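Local structure of HpuA (Kingella denitrificans ATCC 33394, 5EC6) at residues Met128-Ala140 with Pro295-Tyr307. The protein probably serves as an outer-membrane lipoprotein receptor that binds haemoglobin as a step in acquiring haem iron. Numbering follows the deposited sequence.
Sequences MNALRLKSMQFGA and PLNASFGGTRREY
Phe138 lays its ring flat on the backbone of strand 298-307 at Gly301. Phe138 CB comes 4.0 Å from Phe300 O. With chi1 at 73°, CG sits between the backbone N and the carbonyl carbon, bringing the ring over the Phe300-Gly301 peptide. Phe138 CD1 reaches Gly301 CA at 3.7 Å, and that CA makes a CH-pi contact over the ring face. Phe300 C lies over the same face, toward the rim at CD2, and Ser299 OG lies at the edge, near the ring plane. CE1, CE2 and the tip CZ gather round Gly301 N, which stands over the ring centre. The methyl Met136 CE meets Gly301 CA at 3.8 Å; Gly301 has no side chain, so its backbone touches ring and methyl directly.

A hydrogen bond from a hydroxyl closes each end of this patch. Ser299 OG donates to Gly139 O at 3.0 Å. Thr303 OG1 donates to Asn129 O at 2.9 Å from above the carbonyl plane; Arg132 N reaches the same oxygen from the opposite face. Thr303 CG2 meanwhile packs on Leu133 CD2.

The two strands run roughly antiparallel (154°) but share no backbone hydrogen bonds; strand 136-140 pairs instead with 115-118 and 148-154. This is therefore face-to-face packing of two beta layers, aromatic and methyl groups on glycine backbone, where two hydroxyls give carbonyl oxygens partners in a largely buried contact without a salt bridge.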
# COMPACT_ATOMS: atom_id res chain seq x y z
N MET A 128 -2.74 10.12 11.03
CA MET A 128 -2.40 9.96 9.62
C MET A 128 -2.85 8.60 9.14
O MET A 128 -2.10 7.62 9.08
CB MET A 128 -0.92 10.15 9.37
CG MET A 128 -0.50 11.59 9.68
SD MET A 128 0.76 12.24 8.58
CE MET A 128 1.76 10.81 8.39
N ASN A 129 -4.11 8.61 8.81
CA ASN A 129 -4.82 7.42 8.59
C ASN A 129 -4.35 6.65 7.36
O ASN A 129 -4.51 5.45 7.36
CB ASN A 129 -6.29 7.74 8.47
CG ASN A 129 -6.91 8.13 9.80
OD1 ASN A 129 -6.37 7.87 10.89
ND2 ASN A 129 -8.07 8.76 9.71
N ALA A 130 -3.79 7.32 6.33
CA ALA A 130 -3.37 6.57 5.11
C ALA A 130 -2.28 5.56 5.40
O ALA A 130 -2.12 4.61 4.67
CB ALA A 130 -2.89 7.52 4.04
N LEU A 131 -1.51 5.80 6.47
CA LEU A 131 -0.34 5.01 6.77
C LEU A 131 -0.67 3.77 7.57
O LEU A 131 0.16 2.89 7.69
CB LEU A 131 0.65 5.83 7.62
CG LEU A 131 1.23 7.14 7.11
CD1 LEU A 131 1.91 7.81 8.29
CD2 LEU A 131 2.21 6.87 5.97
N ARG A 132 -1.87 3.74 8.15
CA ARG A 132 -2.26 2.72 9.09
C ARG A 132 -2.74 1.47 8.38
O ARG A 132 -3.86 0.98 8.59
CB ARG A 132 -3.41 3.23 9.96
CG ARG A 132 -3.20 4.50 10.75
CD ARG A 132 -4.48 4.81 11.55
NE ARG A 132 -4.29 5.84 12.58
CZ ARG A 132 -3.63 5.65 13.72
NH1 ARG A 132 -3.10 4.46 14.01
NH2 ARG A 132 -3.50 6.65 14.59
N LEU A 133 -1.92 0.95 7.51
CA LEU A 133 -2.32 -0.18 6.69
C LEU A 133 -2.15 -1.39 7.57
O LEU A 133 -1.21 -1.39 8.39
CB LEU A 133 -1.42 -0.26 5.48
CG LEU A 133 -1.44 0.97 4.61
CD1 LEU A 133 -0.32 0.90 3.58
CD2 LEU A 133 -2.73 1.09 3.90
N LYS A 134 -3.09 -2.33 7.50
CA LYS A 134 -3.03 -3.62 8.22
C LYS A 134 -3.01 -4.83 7.33
O LYS A 134 -2.65 -5.90 7.77
CB LYS A 134 -4.21 -3.78 9.21
CG LYS A 134 -4.44 -2.61 10.12
CD LYS A 134 -3.40 -2.44 11.22
CE LYS A 134 -3.88 -1.31 12.17
NZ LYS A 134 -2.87 -0.25 12.47
N SER A 135 -3.38 -4.67 6.06
CA SER A 135 -3.51 -5.81 5.16
C SER A 135 -2.72 -5.69 3.84
O SER A 135 -2.90 -6.49 2.92
CB SER A 135 -4.96 -6.07 4.79
OG SER A 135 -5.73 -6.37 5.95
N MET A 136 -1.82 -4.73 3.79
CA MET A 136 -1.00 -4.48 2.60
C MET A 136 0.23 -3.72 2.99
O MET A 136 0.30 -3.13 4.08
CB MET A 136 -1.82 -3.74 1.50
CG MET A 136 -2.29 -2.42 1.96
SD MET A 136 -2.84 -1.39 0.57
CE MET A 136 -1.31 -1.11 -0.25
N GLN A 137 1.17 -3.62 2.04
CA GLN A 137 2.32 -2.75 2.11
C GLN A 137 2.54 -2.17 0.73
O GLN A 137 2.10 -2.75 -0.27
CB GLN A 137 3.60 -3.53 2.50
CG GLN A 137 4.08 -3.32 3.92
CD GLN A 137 4.61 -1.94 4.24
OE1 GLN A 137 4.43 -1.00 3.51
NE2 GLN A 137 5.20 -1.81 5.40
N PHE A 138 3.22 -1.04 0.69
CA PHE A 138 3.71 -0.50 -0.59
C PHE A 138 5.05 0.13 -0.37
O PHE A 138 5.41 0.49 0.76
CB PHE A 138 2.68 0.46 -1.26
CG PHE A 138 2.53 1.80 -0.60
CD1 PHE A 138 1.79 1.96 0.58
CD2 PHE A 138 3.11 2.92 -1.15
CE1 PHE A 138 1.62 3.19 1.16
CE2 PHE A 138 3.00 4.16 -0.53
CZ PHE A 138 2.25 4.30 0.61
N GLY A 139 5.80 0.26 -1.46
CA GLY A 139 7.16 0.72 -1.36
C GLY A 139 7.89 0.56 -2.65
O GLY A 139 7.30 0.60 -3.75
N ALA A 140 9.23 0.48 -2.54
CA ALA A 140 10.09 0.38 -3.73
C ALA A 140 11.35 -0.34 -3.36
O ALA A 140 11.86 -0.19 -2.23
CB ALA A 140 10.45 1.75 -4.26
N PRO A 295 11.42 7.63 -14.13
CA PRO A 295 11.44 8.14 -12.77
C PRO A 295 10.09 8.67 -12.29
O PRO A 295 9.97 8.97 -11.11
CB PRO A 295 12.47 9.30 -12.84
CG PRO A 295 12.35 9.76 -14.26
CD PRO A 295 12.21 8.49 -15.05
N LEU A 296 9.08 8.77 -13.17
CA LEU A 296 7.74 9.18 -12.82
C LEU A 296 6.97 8.03 -12.18
O LEU A 296 5.90 8.26 -11.60
CB LEU A 296 6.97 9.70 -14.02
CG LEU A 296 7.60 10.90 -14.72
CD1 LEU A 296 6.75 11.24 -15.94
CD2 LEU A 296 7.71 12.09 -13.78
N ASN A 297 7.48 6.81 -12.31
CA ASN A 297 6.68 5.64 -11.86
C ASN A 297 6.48 5.68 -10.37
O ASN A 297 7.33 6.10 -9.58
CB ASN A 297 7.34 4.32 -12.27
CG ASN A 297 7.37 4.13 -13.79
OD1 ASN A 297 6.81 4.94 -14.52
ND2 ASN A 297 7.93 3.02 -14.25
N ALA A 298 5.30 5.22 -9.97
CA ALA A 298 4.83 5.37 -8.56
C ALA A 298 4.19 4.09 -8.08
O ALA A 298 3.57 3.35 -8.86
CB ALA A 298 3.82 6.48 -8.44
N SER A 299 4.28 3.86 -6.78
CA SER A 299 3.32 3.00 -6.08
C SER A 299 2.48 3.83 -5.13
O SER A 299 2.78 4.97 -4.82
CB SER A 299 4.04 1.86 -5.34
OG SER A 299 4.96 2.39 -4.38
N PHE A 300 1.36 3.27 -4.68
CA PHE A 300 0.50 3.97 -3.76
C PHE A 300 -0.25 2.98 -2.89
O PHE A 300 -0.44 1.81 -3.28
CB PHE A 300 -0.47 4.94 -4.47
CG PHE A 300 -1.45 4.27 -5.40
CD1 PHE A 300 -1.15 4.08 -6.74
CD2 PHE A 300 -2.71 3.91 -4.94
CE1 PHE A 300 -2.05 3.46 -7.57
CE2 PHE A 300 -3.62 3.28 -5.79
CZ PHE A 300 -3.28 3.07 -7.09
N GLY A 301 -0.68 3.45 -1.72
CA GLY A 301 -1.51 2.67 -0.84
C GLY A 301 -2.27 3.56 0.10
O GLY A 301 -1.90 4.74 0.35
N GLY A 302 -3.35 3.03 0.65
CA GLY A 302 -4.11 3.79 1.62
C GLY A 302 -5.31 3.06 2.16
O GLY A 302 -5.49 1.87 1.91
N THR A 303 -6.09 3.80 2.94
CA THR A 303 -7.15 3.25 3.75
C THR A 303 -8.49 3.87 3.37
O THR A 303 -8.57 5.03 2.97
CB THR A 303 -6.86 3.50 5.28
OG1 THR A 303 -6.71 4.90 5.54
CG2 THR A 303 -5.64 2.72 5.71
N ARG A 304 -9.54 3.10 3.59
CA ARG A 304 -10.91 3.53 3.32
C ARG A 304 -11.37 4.51 4.39
O ARG A 304 -11.51 4.15 5.56
CB ARG A 304 -11.83 2.31 3.30
CG ARG A 304 -13.25 2.59 2.81
CD ARG A 304 -13.97 1.32 2.42
NE ARG A 304 -14.04 0.43 3.58
CZ ARG A 304 -14.31 -0.87 3.48
NH1 ARG A 304 -14.60 -1.41 2.35
NH2 ARG A 304 -14.35 -1.59 4.61
N ARG A 305 -11.63 5.74 4.01
CA ARG A 305 -12.06 6.77 4.94
C ARG A 305 -13.57 6.71 5.15
O ARG A 305 -14.07 6.99 6.25
CB ARG A 305 -11.63 8.15 4.39
CG ARG A 305 -11.92 9.33 5.30
CD ARG A 305 -11.58 10.66 4.63
NE ARG A 305 -11.72 11.76 5.61
CZ ARG A 305 -12.89 12.30 5.99
NH1 ARG A 305 -14.04 11.90 5.45
NH2 ARG A 305 -12.91 13.24 6.93
N GLU A 306 -14.31 6.34 4.11
CA GLU A 306 -15.77 6.40 4.15
C GLU A 306 -16.29 5.48 3.07
O GLU A 306 -15.68 5.37 1.98
CB GLU A 306 -16.26 7.81 3.93
CG GLU A 306 -17.75 7.96 4.08
CD GLU A 306 -18.25 9.39 4.01
OE1 GLU A 306 -17.45 10.36 3.97
OE2 GLU A 306 -19.51 9.54 4.01
N TYR A 307 -17.43 4.88 3.34
CA TYR A 307 -18.11 4.15 2.27
C TYR A 307 -19.60 4.17 2.49
O TYR A 307 -20.09 4.38 3.62
CB TYR A 307 -17.61 2.69 2.17
CG TYR A 307 -17.97 1.81 3.33
CD1 TYR A 307 -17.16 1.77 4.48
CD2 TYR A 307 -19.13 1.07 3.32
CE1 TYR A 307 -17.52 0.98 5.58
CE2 TYR A 307 -19.48 0.29 4.39
CZ TYR A 307 -18.68 0.24 5.51
OH TYR A 307 -19.04 -0.56 6.59